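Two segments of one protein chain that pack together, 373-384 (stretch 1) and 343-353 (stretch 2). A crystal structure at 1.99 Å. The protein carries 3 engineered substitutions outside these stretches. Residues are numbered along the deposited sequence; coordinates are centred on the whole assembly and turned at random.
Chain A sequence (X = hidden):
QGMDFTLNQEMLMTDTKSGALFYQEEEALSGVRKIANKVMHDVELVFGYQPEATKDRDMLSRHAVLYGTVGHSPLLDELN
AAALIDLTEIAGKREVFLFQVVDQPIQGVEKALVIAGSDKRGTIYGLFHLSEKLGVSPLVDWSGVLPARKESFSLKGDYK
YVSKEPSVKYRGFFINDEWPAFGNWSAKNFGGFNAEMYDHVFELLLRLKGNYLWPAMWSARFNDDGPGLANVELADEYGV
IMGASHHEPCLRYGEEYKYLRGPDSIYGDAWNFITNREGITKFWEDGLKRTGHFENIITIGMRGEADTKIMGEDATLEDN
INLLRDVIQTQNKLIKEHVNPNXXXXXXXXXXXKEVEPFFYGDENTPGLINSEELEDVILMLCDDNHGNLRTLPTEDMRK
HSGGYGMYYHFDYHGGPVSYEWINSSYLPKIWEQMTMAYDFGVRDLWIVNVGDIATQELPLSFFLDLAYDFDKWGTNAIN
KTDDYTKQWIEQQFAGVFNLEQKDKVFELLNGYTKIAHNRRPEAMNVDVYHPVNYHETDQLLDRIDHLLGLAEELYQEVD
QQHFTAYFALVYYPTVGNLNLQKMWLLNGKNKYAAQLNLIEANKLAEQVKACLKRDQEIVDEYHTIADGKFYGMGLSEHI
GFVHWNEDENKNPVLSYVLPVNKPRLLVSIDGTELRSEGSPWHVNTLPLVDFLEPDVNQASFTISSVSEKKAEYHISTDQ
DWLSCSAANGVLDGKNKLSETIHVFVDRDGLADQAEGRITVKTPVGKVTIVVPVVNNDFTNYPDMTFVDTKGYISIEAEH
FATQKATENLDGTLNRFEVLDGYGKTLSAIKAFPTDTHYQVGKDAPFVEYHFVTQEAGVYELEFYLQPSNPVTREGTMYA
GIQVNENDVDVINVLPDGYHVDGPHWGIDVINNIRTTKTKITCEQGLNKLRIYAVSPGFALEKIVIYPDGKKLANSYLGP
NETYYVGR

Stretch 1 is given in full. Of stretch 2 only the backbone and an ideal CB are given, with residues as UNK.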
ATOM      1  N   GLU A 373     -56.244 -11.914   1.170  1.00 75.50           N
ATOM      2  CA  GLU A 373     -57.308 -11.740   2.154  1.00 75.20           C
ATOM      3  C   GLU A 373     -56.905 -12.277   3.527  1.00 68.04           C
ATOM      4  O   GLU A 373     -57.545 -11.953   4.529  1.00 64.91           O
ATOM      5  CB  GLU A 373     -58.614 -12.337   1.661  1.00 88.51           C
ATOM      6  CG  GLU A 373     -58.961 -12.031   0.178  1.00102.35           C
ATOM      7  CD  GLU A 373     -58.079 -12.749  -0.849  1.00112.75           C
ATOM      8  OE1 GLU A 373     -57.528 -12.106  -1.780  1.00114.81           O
ATOM      9  OE2 GLU A 373     -57.980 -13.989  -0.732  1.00116.38           O
ATOM     10  N   GLU A 374     -55.785 -12.945   3.592  1.00 64.05           N
ATOM     11  CA  GLU A 374     -55.307 -13.397   4.837  1.00 64.84           C
ATOM     12  C   GLU A 374     -54.574 -12.260   5.573  1.00 62.22           C
ATOM     13  O   GLU A 374     -54.428 -12.294   6.758  1.00 59.64           O
ATOM     14  CB  GLU A 374     -54.469 -14.623   4.612  1.00 73.86           C
ATOM     15  CG  GLU A 374     -55.343 -15.849   4.359  1.00 85.65           C
ATOM     16  CD  GLU A 374     -56.154 -16.204   5.596  1.00 94.19           C
ATOM     17  OE1 GLU A 374     -55.766 -15.736   6.651  1.00 97.81           O
ATOM     18  OE2 GLU A 374     -57.165 -16.910   5.551  1.00 97.79           O
ATOM     19  N   LEU A 375     -54.142 -11.249   4.838  1.00 58.65           N
ATOM     20  CA  LEU A 375     -53.492 -10.064   5.387  1.00 52.80           C
ATOM     21  C   LEU A 375     -54.466  -8.944   5.738  1.00 53.07           C
ATOM     22  O   LEU A 375     -54.034  -7.892   6.230  1.00 48.58           O
ATOM     23  CB  LEU A 375     -52.448  -9.554   4.411  1.00 48.34           C
ATOM     24  CG  LEU A 375     -51.412 -10.649   4.171  1.00 50.63           C
ATOM     25  CD1 LEU A 375     -50.462 -10.177   3.091  1.00 51.79           C
ATOM     26  CD2 LEU A 375     -50.645 -10.961   5.479  1.00 45.86           C
ATOM     27  N   GLU A 376     -55.764  -9.153   5.554  1.00 56.85           N
ATOM     28  CA  GLU A 376     -56.714  -8.129   5.953  1.00 65.99           C
ATOM     29  C   GLU A 376     -56.675  -7.948   7.471  1.00 59.31           C
ATOM     30  O   GLU A 376     -56.687  -8.931   8.232  1.00 55.42           O
ATOM     31  CB  GLU A 376     -58.119  -8.474   5.457  1.00 76.44           C
ATOM     32  CG  GLU A 376     -58.999  -7.237   5.321  1.00 91.80           C
ATOM     33  CD  GLU A 376     -58.188  -6.006   4.916  1.00107.28           C
ATOM     34  OE1 GLU A 376     -57.947  -5.140   5.791  1.00111.48           O
ATOM     35  OE2 GLU A 376     -57.808  -5.887   3.727  1.00111.89           O
ATOM     36  N   ASP A 377     -56.584  -6.687   7.903  1.00 51.15           N
ATOM     37  CA  ASP A 377     -56.482  -6.240   9.285  1.00 50.12           C
ATOM     38  C   ASP A 377     -55.090  -6.461   9.852  1.00 43.38           C
ATOM     39  O   ASP A 377     -54.868  -6.085  11.003  1.00 48.05           O
ATOM     40  CB  ASP A 377     -57.509  -6.908  10.217  1.00 61.54           C
ATOM     41  CG  ASP A 377     -58.902  -6.988   9.591  1.00 78.40           C
ATOM     42  OD1 ASP A 377     -59.463  -8.110   9.488  1.00 82.83           O
ATOM     43  OD2 ASP A 377     -59.428  -5.916   9.201  1.00 78.78           O
ATOM     44  N   VAL A 378     -54.150  -7.043   9.100  1.00 38.39           N
ATOM     45  CA  VAL A 378     -52.786  -7.240   9.582  1.00 37.46           C
ATOM     46  C   VAL A 378     -51.956  -5.976   9.347  1.00 38.43           C
ATOM     47  O   VAL A 378     -52.014  -5.359   8.267  1.00 35.56           O
ATOM     48  CB  VAL A 378     -52.144  -8.461   8.897  1.00 36.35           C
ATOM     49  CG1 VAL A 378     -50.659  -8.587   9.302  1.00 36.64           C
ATOM     50  CG2 VAL A 378     -52.905  -9.725   9.256  1.00 37.62           C
ATOM     51  N   ILE A 379     -51.159  -5.593  10.348  1.00 35.59           N
ATOM     52  CA  ILE A 379     -50.186  -4.521  10.147  1.00 36.95           C
ATOM     53  C   ILE A 379     -49.069  -5.017   9.238  1.00 37.48           C
ATOM     54  O   ILE A 379     -48.467  -6.059   9.499  1.00 36.03           O
ATOM     55  CB  ILE A 379     -49.592  -4.062  11.486  1.00 38.86           C
ATOM     56  CG1 ILE A 379     -50.681  -3.545  12.434  1.00 36.66           C
ATOM     57  CG2 ILE A 379     -48.519  -2.983  11.230  1.00 35.96           C
ATOM     58  CD1 ILE A 379     -50.268  -3.689  13.899  1.00 37.57           C
ATOM     59  N   LEU A 380     -48.738  -4.241   8.201  1.00 38.98           N
ATOM     60  CA  LEU A 380     -47.699  -4.631   7.247  1.00 36.97           C
ATOM     61  C   LEU A 380     -46.473  -3.815   7.590  1.00 38.61           C
ATOM     62  O   LEU A 380     -46.433  -2.596   7.358  1.00 34.14           O
ATOM     63  CB  LEU A 380     -48.162  -4.421   5.807  1.00 37.89           C
ATOM     64  CG  LEU A 380     -49.379  -5.274   5.399  1.00 36.08           C
ATOM     65  CD1 LEU A 380     -49.944  -4.917   4.031  1.00 37.18           C
ATOM     66  CD2 LEU A 380     -48.996  -6.748   5.391  1.00 41.64           C
ATOM     67  N   MET A 381     -45.487  -4.461   8.196  1.00 33.21           N
ATOM     68  CA  MET A 381     -44.357  -3.719   8.731  1.00 33.19           C
ATOM     69  C   MET A 381     -43.275  -3.639   7.661  1.00 37.94           C
ATOM     70  O   MET A 381     -42.685  -4.665   7.294  1.00 34.56           O
ATOM     71  CB  MET A 381     -43.807  -4.351  10.004  1.00 34.32           C
ATOM     72  CG  MET A 381     -42.738  -3.419  10.614  1.00 43.33           C
ATOM     73  SD  MET A 381     -41.940  -4.124  12.047  1.00 47.56           S
ATOM     74  CE  MET A 381     -41.216  -5.574  11.326  1.00 43.74           C
ATOM     75  N   LEU A 382     -43.052  -2.428   7.132  1.00 30.68           N
ATOM     76  CA  LEU A 382     -41.954  -2.160   6.215  1.00 35.63           C
ATOM     77  C   LEU A 382     -40.670  -1.987   7.024  1.00 39.87           C
ATOM     78  O   LEU A 382     -40.694  -1.793   8.246  1.00 37.55           O
ATOM     79  CB  LEU A 382     -42.235  -0.897   5.374  1.00 35.21           C
ATOM     80  CG  LEU A 382     -43.530  -1.018   4.540  1.00 41.23           C
ATOM     81  CD1 LEU A 382     -44.067   0.316   4.062  1.00 39.07           C
ATOM     82  CD2 LEU A 382     -43.322  -1.942   3.367  1.00 42.82           C
ATOM     83  N   CYS A 383     -39.535  -2.044   6.340  1.00 34.18           N
ATOM     84  CA  CYS A 383     -38.266  -2.002   7.049  1.00 33.72           C
ATOM     85  C   CYS A 383     -37.341  -1.078   6.288  1.00 34.18           C
ATOM     86  O   CYS A 383     -37.461  -0.952   5.059  1.00 32.83           O
ATOM     87  CB  CYS A 383     -37.658  -3.409   7.174  1.00 41.29           C
ATOM     88  SG  CYS A 383     -38.889  -4.609   7.895  1.00 59.60           S
ATOM     89  N   ASP A 384     -36.441  -0.412   7.018  1.00 32.28           N
ATOM     90  CA  ASP A 384     -35.341   0.288   6.357  1.00 34.12           C
ATOM     91  C   ASP A 384     -34.317  -0.732   5.846  1.00 33.20           C
ATOM     92  O   ASP A 384     -34.513  -1.948   5.916  1.00 32.00           O
ATOM     93  CB  ASP A 384     -34.698   1.313   7.294  1.00 32.72           C
ATOM     94  CG  ASP A 384     -33.818   0.675   8.394  1.00 33.32           C
ATOM     95  OD1 ASP A 384     -33.806  -0.571   8.582  1.00 28.24           O
ATOM     96  OD2 ASP A 384     -33.109   1.462   9.092  1.00 31.56           O
ATOM     97  N   UNK A 343     -60.895 -12.457  14.608  1.00 55.81           N
ATOM     98  CA  UNK A 343     -59.567 -12.097  14.105  1.00 59.37           C
ATOM     99  C   UNK A 343     -59.333 -10.585  14.073  1.00 61.81           C
ATOM    100  O   UNK A 343     -58.222 -10.124  14.354  1.00 60.98           O
ATOM    101  CB  UNK A 343     -59.374 -12.672  12.701  1.00 59.37           C
ATOM    102  N   UNK A 344     -60.357  -9.789  13.741  1.00 61.88           N
ATOM    103  CA  UNK A 344     -60.156  -8.342  13.688  1.00 66.73           C
ATOM    104  C   UNK A 344     -59.801  -7.748  15.046  1.00 67.52           C
ATOM    105  O   UNK A 344     -59.216  -6.662  15.101  1.00 71.06           O
ATOM    106  CB  UNK A 344     -61.415  -7.662  13.146  1.00 66.73           C
ATOM    107  N   UNK A 345     -60.134  -8.425  16.141  1.00 63.09           N
ATOM    108  CA  UNK A 345     -59.753  -7.943  17.458  1.00 57.50           C
ATOM    109  C   UNK A 345     -58.344  -8.357  17.860  1.00 53.44           C
ATOM    110  O   UNK A 345     -57.915  -8.017  18.970  1.00 53.50           O
ATOM    111  CB  UNK A 345     -60.752  -8.449  18.500  1.00 57.50           C
ATOM    112  N   UNK A 346     -57.605  -9.063  17.008  1.00 43.38           N
ATOM    113  CA  UNK A 346     -56.291  -9.540  17.419  1.00 43.19           C
ATOM    114  C   UNK A 346     -55.229  -8.785  16.626  1.00 42.68           C
ATOM    115  O   UNK A 346     -55.094  -8.995  15.410  1.00 42.97           O
ATOM    116  CB  UNK A 346     -56.161 -11.050  17.212  1.00 43.19           C
ATOM    117  N   UNK A 347     -54.421  -7.946  17.266  1.00 41.50           N
ATOM    118  CA  UNK A 347     -53.346  -7.247  16.532  1.00 44.14           C
ATOM    119  C   UNK A 347     -52.313  -8.247  16.024  1.00 43.59           C
ATOM    120  O   UNK A 347     -51.765  -9.056  16.784  1.00 39.83           O
ATOM    121  CB  UNK A 347     -52.670  -6.203  17.423  1.00 44.14           C
ATOM    122  N   UNK A 348     -52.054  -8.190  14.723  1.00 36.65           N
ATOM    123  CA  UNK A 348     -51.072  -9.052  14.100  1.00 36.38           C
ATOM    124  C   UNK A 348     -50.227  -8.213  13.156  1.00 36.34           C
ATOM    125  O   UNK A 348     -50.657  -7.146  12.689  1.00 39.00           O
ATOM    126  CB  UNK A 348     -51.741 -10.213  13.362  1.00 36.38           C
ATOM    127  N   UNK A 349     -49.012  -8.712  12.891  1.00 32.80           N
ATOM    128  CA  UNK A 349     -48.037  -7.980  12.090  1.00 39.14           C
ATOM    129  C   UNK A 349     -47.274  -8.965  11.208  1.00 41.45           C
ATOM    130  O   UNK A 349     -46.860 -10.037  11.664  1.00 39.52           O
ATOM    131  CB  UNK A 349     -47.076  -7.190  12.981  1.00 39.14           C
ATOM    132  N   UNK A 350     -47.071  -8.579   9.949  1.00 37.07           N
ATOM    133  CA  UNK A 350     -46.247  -9.334   9.017  1.00 38.72           C
ATOM    134  C   UNK A 350     -45.078  -8.445   8.619  1.00 42.32           C
ATOM    135  O   UNK A 350     -45.279  -7.321   8.150  1.00 39.85           O
ATOM    136  CB  UNK A 350     -47.047  -9.788   7.794  1.00 38.72           C
ATOM    137  N   UNK A 351     -43.863  -8.917   8.858  1.00 38.14           N
ATOM    138  CA  UNK A 351     -42.678  -8.133   8.556  1.00 44.64           C
ATOM    139  C   UNK A 351     -42.321  -8.301   7.086  1.00 54.25           C
ATOM    140  O   UNK A 351     -42.117  -9.425   6.623  1.00 60.84           O
ATOM    141  CB  UNK A 351     -41.507  -8.545   9.450  1.00 44.64           C
ATOM    142  N   UNK A 352     -42.259  -7.199   6.339  1.00 51.71           N
ATOM    143  CA  UNK A 352     -41.658  -7.239   5.004  1.00 56.90           C
ATOM    144  C   UNK A 352     -40.158  -6.941   5.092  1.00 58.30           C
ATOM    145  O   UNK A 352     -39.645  -6.018   4.472  1.00 52.40           O
ATOM    146  CB  UNK A 352     -42.347  -6.240   4.073  1.00 56.90           C
ATOM    147  N   UNK A 353     -39.458  -7.749   5.901  1.00 61.09           N
ATOM    148  CA  UNK A 353     -38.052  -7.512   6.242  1.00 57.97           C
ATOM    149  C   UNK A 353     -37.132  -8.233   5.263  1.00 56.78           C
ATOM    150  O   UNK A 353     -37.303  -9.430   5.022  1.00 48.68           O
ATOM    151  CB  UNK A 353     -37.761  -7.969   7.673  1.00 57.97           C
TER

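Four backbone hydrogen bonds fix the register of two parallel strands: Ile 379 N to the O of 348 (2.9 Å), the N of 350 to Ile 379 O (2.9 Å), Met 381 N to the O of 350 (2.9 Å), and the N of 352 to Met 381 O (2.7 Å). Their N-H...O angles are 156-167°.

Position 343 opens a 3-10 segment, and nothing of stretch 1 lies within 5.5 Å of its CB; many residues would suit. It is Leu 343.

At 344 the CB lies 4.2 Å from Asp 377 OD1. A basic or polar chain is plausible, and so is a small one. Lys 344 fits, but its closest contact to stretch 1 is a methylene, Lys 344 CG, 3.1 Å from the carboxylate oxygen Asp 377 OD1.

Positions 345 and 346 have no stretch 1 atom within 5.5 Å of CB, leaving the choice open: Glu 345 and Val 346. At 347, phi -65° suits most residues and also permits proline; CA-to-CB points away, and the CB is 5.0 Å from Ile 379 CD1, so stretch 1 hardly limits the choice. The residue is Pro 347.

At 348 CB points sideways, 4.3 Å from Val 378 CG2, while the turn from Leu 375 to Val 378 and the residue before it present carbonyl oxygens, Glu 376 O and Glu 374 O. Either an apolar chain or a long donor would serve. Arg 348 is the long donor: its NE bonds Val 346 O (3.1 Å), Val 378 CG2 covers one guanidinium face, and Arg 348 NH1 donates to the O of water 2 (2.7 Å), which in turn donates to Glu 374 O and Glu 376 O.

Position 349 shares a sheet face with Ile 379 and Met 381, its CB 5.3 Å from Met 381 CB, which favours an apolar chain. Met 349 places SD 3.7 Å from Met 381 CB.

The opposite face carries 350. The CB of 350 is 4.1 Å from Val 378 CG1; the same CB of 350 is 4.3 Å from Leu 380 CD2. Leucine, isoleucine, valine or methionine are reasonable. Leu 350 also extends CD2 to within 3.8 Å of Leu 375 CD2.

At 351 the CB sits 3.5 Å from Met 381 CE, so a small residue is the simplest choice. Ala 351 meets that methyl with its own CB.

At 352 CB points sideways, 4.5 Å from Leu 382 CD2, inviting a medium apolar chain. Leu 352 brings CD1 3.8 Å from Leu 382 CD2.

At 353 CB lies 3.6 Å from Cys 383 SG, compatible with apolar or aromatic chains. Tyr 353 meets the sulfur at its ring edge: Cys 383 SG is 3.5 Å from Tyr 353 CD1 and 82° off the ring normal.

Stretch 2 343-353: LKEVPRMLALY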
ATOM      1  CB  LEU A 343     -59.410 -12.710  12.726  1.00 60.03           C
ATOM      2  CG  LEU A 343     -58.088 -13.345  12.312  1.00 58.22           C
ATOM      3  CD1 LEU A 343     -57.406 -14.030  13.513  1.00 56.26           C
ATOM      4  CD2 LEU A 343     -58.363 -14.317  11.150  1.00 54.09           C
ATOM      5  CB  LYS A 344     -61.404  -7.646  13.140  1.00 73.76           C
ATOM      6  CG  LYS A 344     -61.627  -7.885  11.668  1.00 82.67           C
ATOM      7  CD  LYS A 344     -62.678  -6.951  11.079  1.00 89.07           C
ATOM      8  CE  LYS A 344     -62.918  -7.273   9.602  1.00 93.26           C
ATOM      9  NZ  LYS A 344     -64.035  -6.484   8.999  1.00 95.78           N
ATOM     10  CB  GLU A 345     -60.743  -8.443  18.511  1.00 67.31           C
ATOM     11  CG  GLU A 345     -62.128  -7.826  18.383  1.00 83.74           C
ATOM     12  CD  GLU A 345     -62.981  -8.030  19.627  1.00 96.92           C
ATOM     13  OE1 GLU A 345     -63.075  -7.080  20.439  1.00 99.61           O
ATOM     14  OE2 GLU A 345     -63.552  -9.136  19.794  1.00101.09           O
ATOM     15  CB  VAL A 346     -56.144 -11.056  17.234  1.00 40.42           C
ATOM     16  CG1 VAL A 346     -54.798 -11.489  17.785  1.00 40.46           C
ATOM     17  CG2 VAL A 346     -57.285 -11.741  17.947  1.00 42.40           C
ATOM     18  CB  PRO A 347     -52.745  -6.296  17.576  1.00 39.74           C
ATOM     19  CG  PRO A 347     -53.783  -6.199  18.669  1.00 45.82           C
ATOM     20  CD  PRO A 347     -54.488  -7.560  18.683  1.00 45.50           C
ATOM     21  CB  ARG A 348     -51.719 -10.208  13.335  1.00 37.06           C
ATOM     22  CG  ARG A 348     -52.523 -11.185  14.187  1.00 40.04           C
ATOM     23  CD  ARG A 348     -53.608 -11.880  13.346  1.00 38.97           C
ATOM     24  NE  ARG A 348     -54.690 -10.952  13.004  1.00 38.54           N
ATOM     25  CZ  ARG A 348     -55.420 -11.016  11.891  1.00 44.14           C
ATOM     26  NH1 ARG A 348     -55.214 -11.983  10.998  1.00 39.76           N
ATOM     27  NH2 ARG A 348     -56.373 -10.124  11.674  1.00 49.35           N
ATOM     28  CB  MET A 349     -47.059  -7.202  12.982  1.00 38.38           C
ATOM     29  CG  MET A 349     -45.975  -6.382  12.224  1.00 44.27           C
ATOM     30  SD  MET A 349     -44.394  -7.317  12.124  1.00 53.50           S
ATOM     31  CE  MET A 349     -43.811  -7.149  13.822  1.00 51.13           C
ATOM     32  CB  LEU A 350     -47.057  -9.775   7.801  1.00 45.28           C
ATOM     33  CG  LEU A 350     -46.139 -10.354   6.726  1.00 52.02           C
ATOM     34  CD1 LEU A 350     -45.591 -11.717   7.191  1.00 53.56           C
ATOM     35  CD2 LEU A 350     -46.915 -10.492   5.423  1.00 54.51           C
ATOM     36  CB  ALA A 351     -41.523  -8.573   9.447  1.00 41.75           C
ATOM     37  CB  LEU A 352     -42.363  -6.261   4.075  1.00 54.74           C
ATOM     38  CG  LEU A 352     -43.869  -6.435   4.102  1.00 54.91           C
ATOM     39  CD1 LEU A 352     -44.516  -5.518   3.087  1.00 58.24           C
ATOM     40  CD2 LEU A 352     -44.264  -7.891   3.867  1.00 54.89           C
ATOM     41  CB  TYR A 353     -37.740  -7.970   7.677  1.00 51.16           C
ATOM     42  CG  TYR A 353     -36.313  -7.688   8.161  1.00 45.86           C
ATOM     43  CD1 TYR A 353     -35.837  -6.369   8.288  1.00 44.80           C
ATOM     44  CD2 TYR A 353     -35.438  -8.728   8.471  1.00 47.51           C
ATOM     45  CE1 TYR A 353     -34.546  -6.108   8.718  1.00 46.65           C
ATOM     46  CE2 TYR A 353     -34.141  -8.488   8.918  1.00 48.34           C
ATOM     47  CZ  TYR A 353     -33.692  -7.162   9.035  1.00 49.79           C
ATOM     48  OH  TYR A 353     -32.403  -6.880   9.460  1.00 46.80           O
TER
HETATM   49  O   HOH W   1     -53.688  -6.142  13.482  1.00 43.24           O
HETATM   50  O   HOH W   2     -56.397 -11.789   8.530  1.00 46.26           O
HETATM   51  O   HOH W   3     -39.547  -3.177   3.724  1.00 45.35           O
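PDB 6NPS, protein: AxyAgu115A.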